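Side-chain contacts in glutamyl endopeptidase (PDB 6PYM), which probably cleaves peptide bonds after glutamate, and also after aspartate, as a secreted chymotrypsin-like serine protease: residues A[99-102]-A[103-107]; A[198-201]-A[202-205]; A[68-71]-A[72-76]; A[150-154]-A[155-159]. The protein carries 1 engineered substitution. All coordinates share one frame; numbering follows the deposited sequence.

Contact 1 of 4, residues A[99-102]-A[103-107]; sequences VSPN and EHNQH
Asn102 begins a type I beta turn that runs to Asn105, and with Gln106 it fastens the surface loop between strand 95-99 and helix 108-111 of the trypsin-like fold. The turn closes through its backbone, Asn105 N donating to Asn102 O, and one bond further out Asn102 N donates to Gln106 O. Inside this loop the Asn102 side chain closes an Asx turn with His104 N and reaches on to Gln106 N. Its first torsion (chi1 69°) sets CG between the backbone N and the carbonyl carbon, which folds the short amide back over the turn. There Asn102 OD1 accepts two backbone N-H groups, from His104 N at 2.9 Å and from Gln106 N at 2.9 Å, and they arrive from opposite faces of the amide plane. Asparagine suits the place because its other branch can donate at the same time: two bonds at OD1 and one at ND2 fix the rotation of the amide about chi2. Within the turn, Glu103 CG lies over one face of the His104 ring. At the base of the loop Pro101 and His107 run alongside each other, with Pro101 CG 3.6 Å from His107 CE1 and Pro101 CB above one ring face, toward the rim. The imidazole is held from elsewhere, since His107 ND1 bonds to Asn44 OD1, while His107 itself occupies the N-cap position of helix 108-111. The two amides of Asn102 and Gln106 are turned 35° from each other, and Asn102 ND2 points almost straight at a lone pair of Gln106 OE1, 2.8 Å away.

Contact 2 of 4, residues A[198-201]-A[202-205]; sequences INDF and VQQF
Ile198 lies crosswise to Gln203, Ile198 CG2 resting 3.7 Å from Gln203 CG. The glutamine chain leaves CB beside its backbone N (chi1 -69°) and stays extended beyond CG, which carries the amide back past the start of the helix. Gln203 NE2 then donates to Ile198 O at 3.0 Å; this acceptor lies close to the glutamine's amide plane, although the donor stands above the plane of the Ile198 carbonyl. The same NE2 also bonds to Ser119 O, so this buried amide nitrogen has two carbonyl partners, a task that suits a long, neutral side chain. Asn199 is the N-cap of helix 200-209. With its CG held between the backbone N and the carbonyl carbon (chi1 71°), the short side chain bends over the first turn, and Asn199 OD1 accepts from Val202 N at 3.0 Å, nearly along the C=O axis. An asparagine oxygen thereby replaces a carbonyl that the helix lacks at its beginning. Val202 presents its two methyls to different neighbours: CG1 meets Ile198 CG2 at 3.9 Å, and CG2 lies 3.5 Å from Asn199 OD1. Beyond them Val202 packs on Tyr88 and Leu94, where a compact apolar residue fits the buried flank. On the exposed flank Phe201 and Gln204 run side by side, ring and amide planes 83° apart, with Gln204 OE1 4.0 Å from Phe201 CD1.

Contact 3 of 4, residues A[68-71]-A[72-76]; sequences SAKN and ENDYP
Two consecutive residues share one partner across a tight reversal: Lys70 N donates to Asp74 O at 3.0 Å, Asn71 N reaches the same oxygen only weakly, and Asp74 N returns a bond to Asn71 O. Asn71 CG sits between its backbone N and the carbonyl carbon (chi1 61°), which brings Asn71 OD1 over the turn to accept from Asn73 N, 2.9 Å away and in the plane of the amide carbonyl, an Asx turn. Asparagine is apt here because its ND2 can serve another partner, giving a weak bond to a water. That water donates to Asp74 OD2 and accepts from Lys70 NZ. It thus relays between opposite charges whose atoms, Lys70 NZ and Asp74 OD2, remain 4.7 Å apart; Lys70 CD lies 3.6 Å from Asp74 OD2. Tyr75 takes Asn71 O over one face of its ring, while the small Ala69 CB fits at the ring's edge, 3.6 Å from Tyr75 CD1. The tyrosine also stacks on His66. The backbone bonds of Lys70 N and Asn71 N to Asp74 O make a classic beta bulge, next to the type I beta turn 71-74, in the hairpin-like connection between strands 64-67 and 80-87 of the six-stranded barrel.

Contact 4 of 4, residues A[150-154]-A[155-159]; sequences VVYIG and GEELR
The guanidinium of Arg159 lies flat on one face of the Tyr152 ring, with centres 4.4 Å apart and planes at 20°. This is a cation-pi stack: Arg159 CZ is only 14° off the ring normal, and NH1 stands over the ring. Arg159 also makes a cation-pi contact with Tyr192. At the edge of the guanidinium, in its plane, Glu157 OE2 accepts from Arg159 NE at 2.8 Å in a nearly straight hydrogen bond, part of a salt bridge, using the lone pair that faces away from the other oxygen. Arginine suits this place because its face and its edge can be used at once, and the two contacts together fix the rotation of the group. Its chain runs extended from CG to NE beside the tyrosine, bringing Arg159 CD to 3.8 Å from Tyr152 CB. Tyr152 CG is anti to the backbone N (chi1 176°), which places the ring alongside this chain, and Glu157 CG approaches the same ring at 3.9 Å from Tyr152 CE1. Glu157 has further partners, OE1 meeting Tyr185 OH and OE2 also Ser194 OG. The sheet's other face carries apolar residues, Ile153 CG1 touching Leu158 CD1 at 4.0 Å. Arg159 O takes a firm bond from Val151 N and a weak one from Tyr152 N, a classic beta bulge. A type II' turn from Gly154 to Glu157, with Gly155 at positive phi, closes this hairpin of strands 143-154 and 157-160; the latter also pairs with strand 192-197, against whose Tyr197 Ile153 and Leu158 pack.

How the contacts relate
Along the chain the order is contact 3, contact 1, contact 4, contact 2. In the six-stranded barrel, contact 3 joins strands 64-67 and 80-87, and contact 1 leads from strand 95-99 to helix 108-111; their centres are about 17 Å apart and their nearest atoms about 8 Å. Contact 4 is the tip of a hairpin in the second antiparallel sheet, about 35 Å between centres from contact 1 and across the centre of the chain. Contact 2 begins the C-terminal helix 200-209 and touches contact 4, where Asn199 ND2 makes a weak bond to Gly155 O. This pair lies nearer the predicted charge-relay residues, with Glu157 about 8 Å from Asp93 between side chains, whereas contacts 1 and 3 lie in loops away from them.

Contact 1 of 4, residues A[99-102]-A[103-107]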
# COMPACT_ATOMS: atom_id res chain seq x y z
N VAL A 99 -6.30 -10.70 -6.70
CA VAL A 99 -6.59 -10.29 -8.07
C VAL A 99 -6.46 -11.49 -9.00
O VAL A 99 -5.71 -12.44 -8.73
CB VAL A 99 -5.69 -9.13 -8.55
CG1 VAL A 99 -5.98 -7.87 -7.76
CG2 VAL A 99 -4.21 -9.50 -8.45
N SER A 100 -7.19 -11.43 -10.11
CA SER A 100 -7.10 -12.45 -11.14
C SER A 100 -5.80 -12.29 -11.92
O SER A 100 -5.19 -11.21 -11.92
CB SER A 100 -8.27 -12.31 -12.10
OG SER A 100 -9.50 -12.56 -11.45
N PRO A 101 -5.34 -13.34 -12.60
CA PRO A 101 -4.25 -13.17 -13.56
C PRO A 101 -4.67 -12.22 -14.67
O PRO A 101 -5.85 -11.95 -14.87
CB PRO A 101 -4.03 -14.59 -14.12
CG PRO A 101 -4.71 -15.51 -13.16
CD PRO A 101 -5.84 -14.73 -12.55
N ASN A 102 -3.68 -11.70 -15.39
CA ASN A 102 -3.97 -10.75 -16.46
C ASN A 102 -4.34 -11.47 -17.75
O ASN A 102 -4.48 -12.70 -17.80
CB ASN A 102 -2.83 -9.74 -16.62
CG ASN A 102 -1.56 -10.36 -17.19
OD1 ASN A 102 -1.53 -11.51 -17.64
ND2 ASN A 102 -0.48 -9.58 -17.17
N GLU A 103 -4.49 -10.70 -18.83
CA GLU A 103 -4.90 -11.23 -20.13
C GLU A 103 -3.88 -12.18 -20.73
O GLU A 103 -4.20 -12.90 -21.68
CB GLU A 103 -5.17 -10.08 -21.10
CG GLU A 103 -3.94 -9.24 -21.46
CD GLU A 103 -3.58 -8.21 -20.40
OE1 GLU A 103 -2.62 -7.45 -20.61
OE2 GLU A 103 -4.27 -8.15 -19.35
N HIS A 104 -2.65 -12.19 -20.23
CA HIS A 104 -1.62 -13.12 -20.66
C HIS A 104 -1.43 -14.27 -19.69
O HIS A 104 -0.43 -14.98 -19.76
CB HIS A 104 -0.29 -12.38 -20.86
CG HIS A 104 -0.39 -11.21 -21.78
ND1 HIS A 104 0.14 -9.97 -21.48
CD2 HIS A 104 -0.96 -11.09 -23.00
CE1 HIS A 104 -0.10 -9.14 -22.48
NE2 HIS A 104 -0.77 -9.79 -23.41
N ASN A 105 -2.38 -14.44 -18.76
CA ASN A 105 -2.31 -15.47 -17.72
C ASN A 105 -1.11 -15.30 -16.80
O ASN A 105 -0.62 -16.26 -16.20
CB ASN A 105 -2.41 -16.89 -18.27
CG ASN A 105 -2.90 -17.89 -17.24
OD1 ASN A 105 -3.70 -17.54 -16.36
ND2 ASN A 105 -2.43 -19.12 -17.32
N GLN A 106 -0.61 -14.07 -16.65
CA GLN A 106 0.45 -13.78 -15.70
C GLN A 106 -0.17 -13.38 -14.37
O GLN A 106 -1.20 -12.70 -14.33
CB GLN A 106 1.32 -12.63 -16.19
CG GLN A 106 1.97 -12.86 -17.54
CD GLN A 106 2.62 -11.60 -18.06
OE1 GLN A 106 1.99 -10.55 -18.16
NE2 GLN A 106 3.90 -11.69 -18.40
N HIS A 107 0.45 -13.81 -13.28
CA HIS A 107 0.00 -13.44 -11.95
C HIS A 107 0.74 -12.20 -11.48
O HIS A 107 1.88 -11.95 -11.88
CB HIS A 107 0.24 -14.60 -10.99
CG HIS A 107 -0.47 -15.86 -11.40
ND1 HIS A 107 -1.71 -16.21 -10.92
CD2 HIS A 107 -0.12 -16.83 -12.28
CE1 HIS A 107 -2.09 -17.35 -11.46
NE2 HIS A 107 -1.14 -17.75 -12.29

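Contact 2 of 4, residues A[198-201]-A[202-205]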
# COMPACT_ATOMS: atom_id res chain seq x y z
N ILE A 198 1.93 -3.64 11.13
CA ILE A 198 1.93 -5.07 10.86
C ILE A 198 2.55 -5.80 12.05
O ILE A 198 3.72 -6.20 12.04
CB ILE A 198 2.60 -5.37 9.51
CG1 ILE A 198 1.82 -4.68 8.38
CG2 ILE A 198 2.70 -6.88 9.26
CD1 ILE A 198 2.52 -4.66 7.04
N ASN A 199 1.76 -5.93 13.11
CA ASN A 199 2.21 -6.61 14.32
C ASN A 199 2.07 -8.12 14.16
O ASN A 199 1.76 -8.64 13.09
CB ASN A 199 1.51 -6.04 15.55
CG ASN A 199 0.04 -6.42 15.63
OD1 ASN A 199 -0.48 -7.20 14.84
ND2 ASN A 199 -0.64 -5.86 16.62
N ASP A 200 2.30 -8.86 15.26
CA ASP A 200 2.30 -10.32 15.17
C ASP A 200 0.95 -10.87 14.74
O ASP A 200 0.87 -11.84 13.99
CB ASP A 200 2.74 -10.94 16.50
CG ASP A 200 4.21 -10.70 16.80
OD1 ASP A 200 4.97 -10.42 15.85
OD2 ASP A 200 4.60 -10.81 17.98
N PHE A 201 -0.14 -10.26 15.21
CA PHE A 201 -1.47 -10.72 14.82
C PHE A 201 -1.74 -10.45 13.34
O PHE A 201 -2.35 -11.28 12.66
CB PHE A 201 -2.53 -10.07 15.70
CG PHE A 201 -2.40 -10.42 17.15
CD1 PHE A 201 -2.82 -11.65 17.61
CD2 PHE A 201 -1.85 -9.52 18.05
CE1 PHE A 201 -2.70 -11.99 18.95
CE2 PHE A 201 -1.72 -9.85 19.39
CZ PHE A 201 -2.15 -11.09 19.84
N VAL A 202 -1.28 -9.31 12.83
CA VAL A 202 -1.43 -9.06 11.41
C VAL A 202 -0.59 -10.04 10.60
O VAL A 202 -1.03 -10.54 9.56
CB VAL A 202 -1.11 -7.59 11.08
CG1 VAL A 202 -1.16 -7.37 9.57
CG2 VAL A 202 -2.08 -6.66 11.81
N GLN A 203 0.61 -10.34 11.09
CA GLN A 203 1.47 -11.29 10.39
C GLN A 203 0.83 -12.67 10.31
O GLN A 203 0.97 -13.37 9.30
CB GLN A 203 2.84 -11.35 11.06
CG GLN A 203 3.62 -10.07 10.86
CD GLN A 203 4.87 -9.99 11.71
OE1 GLN A 203 5.61 -10.97 11.82
NE2 GLN A 203 5.10 -8.84 12.33
N GLN A 204 0.11 -13.08 11.36
CA GLN A 204 -0.60 -14.36 11.31
C GLN A 204 -1.69 -14.34 10.24
O GLN A 204 -1.83 -15.29 9.47
CB GLN A 204 -1.21 -14.67 12.68
CG GLN A 204 -0.17 -14.94 13.74
CD GLN A 204 -0.77 -15.13 15.12
OE1 GLN A 204 -1.94 -14.82 15.35
NE2 GLN A 204 0.03 -15.65 16.04
N PHE A 205 -2.46 -13.25 10.18
CA PHE A 205 -3.46 -13.08 9.14
C PHE A 205 -2.84 -13.18 7.75
O PHE A 205 -3.39 -13.83 6.85
CB PHE A 205 -4.16 -11.74 9.35
CG PHE A 205 -4.98 -11.24 8.18
CD1 PHE A 205 -6.19 -11.84 7.85
CD2 PHE A 205 -4.58 -10.13 7.45
CE1 PHE A 205 -6.96 -11.36 6.80
CE2 PHE A 205 -5.34 -9.65 6.41
CZ PHE A 205 -6.53 -10.27 6.08

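Contact 3 of 4, residues A[68-71]-A[72-76]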
# COMPACT_ATOMS: atom_id res chain seq x y z
N SER A 68 3.25 -0.70 -10.18
CA SER A 68 4.31 0.06 -10.82
C SER A 68 3.79 1.15 -11.74
O SER A 68 4.52 1.60 -12.63
CB SER A 68 5.32 -0.81 -11.60
OG SER A 68 5.42 -2.14 -11.11
N ALA A 69 2.54 1.59 -11.57
CA ALA A 69 2.01 2.63 -12.44
C ALA A 69 2.90 3.86 -12.37
O ALA A 69 3.37 4.25 -11.30
CB ALA A 69 0.60 3.01 -11.99
N LYS A 70 3.15 4.46 -13.54
CA LYS A 70 4.03 5.61 -13.65
C LYS A 70 3.29 6.90 -13.95
O LYS A 70 3.68 7.96 -13.43
CB LYS A 70 5.11 5.37 -14.71
CG LYS A 70 6.11 6.52 -14.80
CD LYS A 70 7.24 6.21 -15.75
CE LYS A 70 8.20 7.38 -15.81
NZ LYS A 70 7.54 8.64 -16.26
N ASN A 71 2.25 6.84 -14.78
CA ASN A 71 1.30 7.94 -14.97
C ASN A 71 0.06 7.36 -15.64
O ASN A 71 -0.00 6.16 -15.92
CB ASN A 71 1.91 9.12 -15.73
CG ASN A 71 2.38 8.75 -17.13
OD1 ASN A 71 1.59 8.35 -17.98
ND2 ASN A 71 3.68 8.89 -17.37
N GLU A 72 -0.93 8.22 -15.89
CA GLU A 72 -2.22 7.81 -16.42
C GLU A 72 -2.11 7.14 -17.78
O GLU A 72 -3.01 6.37 -18.16
CB GLU A 72 -3.13 9.04 -16.50
CG GLU A 72 -4.58 8.77 -16.84
CD GLU A 72 -5.42 10.04 -16.84
OE1 GLU A 72 -4.83 11.15 -16.80
OE2 GLU A 72 -6.66 9.93 -16.88
N ASN A 73 -1.05 7.41 -18.53
CA ASN A 73 -0.84 6.83 -19.85
C ASN A 73 0.33 5.86 -19.86
O ASN A 73 0.85 5.53 -20.94
CB ASN A 73 -0.62 7.93 -20.89
CG ASN A 73 -1.74 8.94 -20.91
OD1 ASN A 73 -1.53 10.13 -20.70
ND2 ASN A 73 -2.95 8.47 -21.16
N ASP A 74 0.76 5.38 -18.69
CA ASP A 74 1.97 4.56 -18.59
C ASP A 74 1.79 3.58 -17.43
O ASP A 74 2.16 3.87 -16.28
CB ASP A 74 3.21 5.42 -18.42
CG ASP A 74 4.50 4.63 -18.59
OD1 ASP A 74 4.46 3.38 -18.53
OD2 ASP A 74 5.57 5.25 -18.79
N TYR A 75 1.22 2.42 -17.74
CA TYR A 75 1.05 1.32 -16.80
C TYR A 75 1.96 0.21 -17.31
O TYR A 75 1.51 -0.67 -18.07
CB TYR A 75 -0.41 0.88 -16.80
CG TYR A 75 -1.37 1.93 -16.31
CD1 TYR A 75 -1.27 2.45 -15.02
CD2 TYR A 75 -2.41 2.38 -17.11
CE1 TYR A 75 -2.17 3.40 -14.55
CE2 TYR A 75 -3.31 3.34 -16.65
CZ TYR A 75 -3.18 3.84 -15.37
OH TYR A 75 -4.07 4.79 -14.90
N PRO A 76 3.24 0.21 -16.96
CA PRO A 76 4.17 -0.74 -17.60
C PRO A 76 3.84 -2.19 -17.33
O PRO A 76 4.16 -3.06 -18.15
CB PRO A 76 5.54 -0.35 -17.01
CG PRO A 76 5.21 0.34 -15.72
CD PRO A 76 3.92 1.08 -15.99
O HOH W 1 6.11 7.74 -18.84

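Contact 4 of 4, residues A[150-154]-A[155-159]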
# COMPACT_ATOMS: atom_id res chain seq x y z
N VAL A 150 8.69 7.90 12.36
CA VAL A 150 7.67 7.31 13.22
C VAL A 150 7.52 8.14 14.48
O VAL A 150 8.52 8.49 15.13
CB VAL A 150 8.06 5.87 13.58
CG1 VAL A 150 7.05 5.26 14.55
CG2 VAL A 150 8.23 5.02 12.32
N VAL A 151 6.28 8.43 14.87
CA VAL A 151 6.04 9.18 16.10
C VAL A 151 5.24 8.41 17.14
O VAL A 151 5.18 8.86 18.30
CB VAL A 151 5.39 10.56 15.83
CG1 VAL A 151 6.27 11.40 14.91
CG2 VAL A 151 3.97 10.41 15.28
N TYR A 152 4.65 7.27 16.80
CA TYR A 152 3.80 6.54 17.73
C TYR A 152 3.67 5.11 17.23
O TYR A 152 3.49 4.88 16.03
CB TYR A 152 2.40 7.16 17.80
CG TYR A 152 1.41 6.41 18.66
CD1 TYR A 152 0.63 5.39 18.14
CD2 TYR A 152 1.22 6.76 19.99
CE1 TYR A 152 -0.29 4.71 18.93
CE2 TYR A 152 0.30 6.10 20.78
CZ TYR A 152 -0.44 5.07 20.25
OH TYR A 152 -1.36 4.40 21.05
N ILE A 153 3.74 4.15 18.16
CA ILE A 153 3.44 2.75 17.88
C ILE A 153 2.60 2.23 19.03
O ILE A 153 3.02 2.29 20.19
CB ILE A 153 4.72 1.89 17.75
CG1 ILE A 153 5.69 2.46 16.71
CG2 ILE A 153 4.35 0.45 17.40
CD1 ILE A 153 7.03 1.75 16.69
N GLY A 154 1.41 1.72 18.73
CA GLY A 154 0.56 1.18 19.77
C GLY A 154 -0.47 0.23 19.20
O GLY A 154 -1.26 0.63 18.33
N GLY A 155 -0.47 -1.02 19.67
CA GLY A 155 -1.39 -2.01 19.14
C GLY A 155 -1.19 -2.18 17.65
O GLY A 155 -0.10 -2.54 17.19
N GLU A 156 -2.24 -1.90 16.88
CA GLU A 156 -2.21 -2.00 15.42
C GLU A 156 -2.06 -0.63 14.75
O GLU A 156 -2.35 -0.50 13.56
CB GLU A 156 -3.45 -2.73 14.91
CG GLU A 156 -3.45 -4.21 15.28
CD GLU A 156 -4.76 -4.93 15.00
OE1 GLU A 156 -5.72 -4.30 14.52
OE2 GLU A 156 -4.81 -6.15 15.28
N GLU A 157 -1.60 0.38 15.48
CA GLU A 157 -1.52 1.74 14.98
C GLU A 157 -0.07 2.19 14.97
O GLU A 157 0.62 2.10 15.99
CB GLU A 157 -2.37 2.66 15.87
CG GLU A 157 -2.22 4.16 15.59
CD GLU A 157 -3.25 4.70 14.62
OE1 GLU A 157 -3.87 3.89 13.90
OE2 GLU A 157 -3.44 5.95 14.56
N LEU A 158 0.40 2.67 13.83
CA LEU A 158 1.72 3.30 13.72
C LEU A 158 1.52 4.65 13.05
O LEU A 158 0.93 4.73 11.97
CB LEU A 158 2.73 2.43 12.95
CG LEU A 158 4.18 2.96 12.84
CD1 LEU A 158 5.20 1.83 12.78
CD2 LEU A 158 4.34 3.86 11.62
N ARG A 159 1.99 5.71 13.70
CA ARG A 159 1.81 7.07 13.21
C ARG A 159 3.14 7.70 12.86
O ARG A 159 4.19 7.32 13.39
CB ARG A 159 1.12 7.94 14.26
CG ARG A 159 -0.24 7.42 14.69
CD ARG A 159 -0.75 8.19 15.89
NE ARG A 159 -2.06 7.69 16.29
CZ ARG A 159 -2.66 7.99 17.44
NH1 ARG A 159 -2.07 8.79 18.32
NH2 ARG A 159 -3.86 7.48 17.71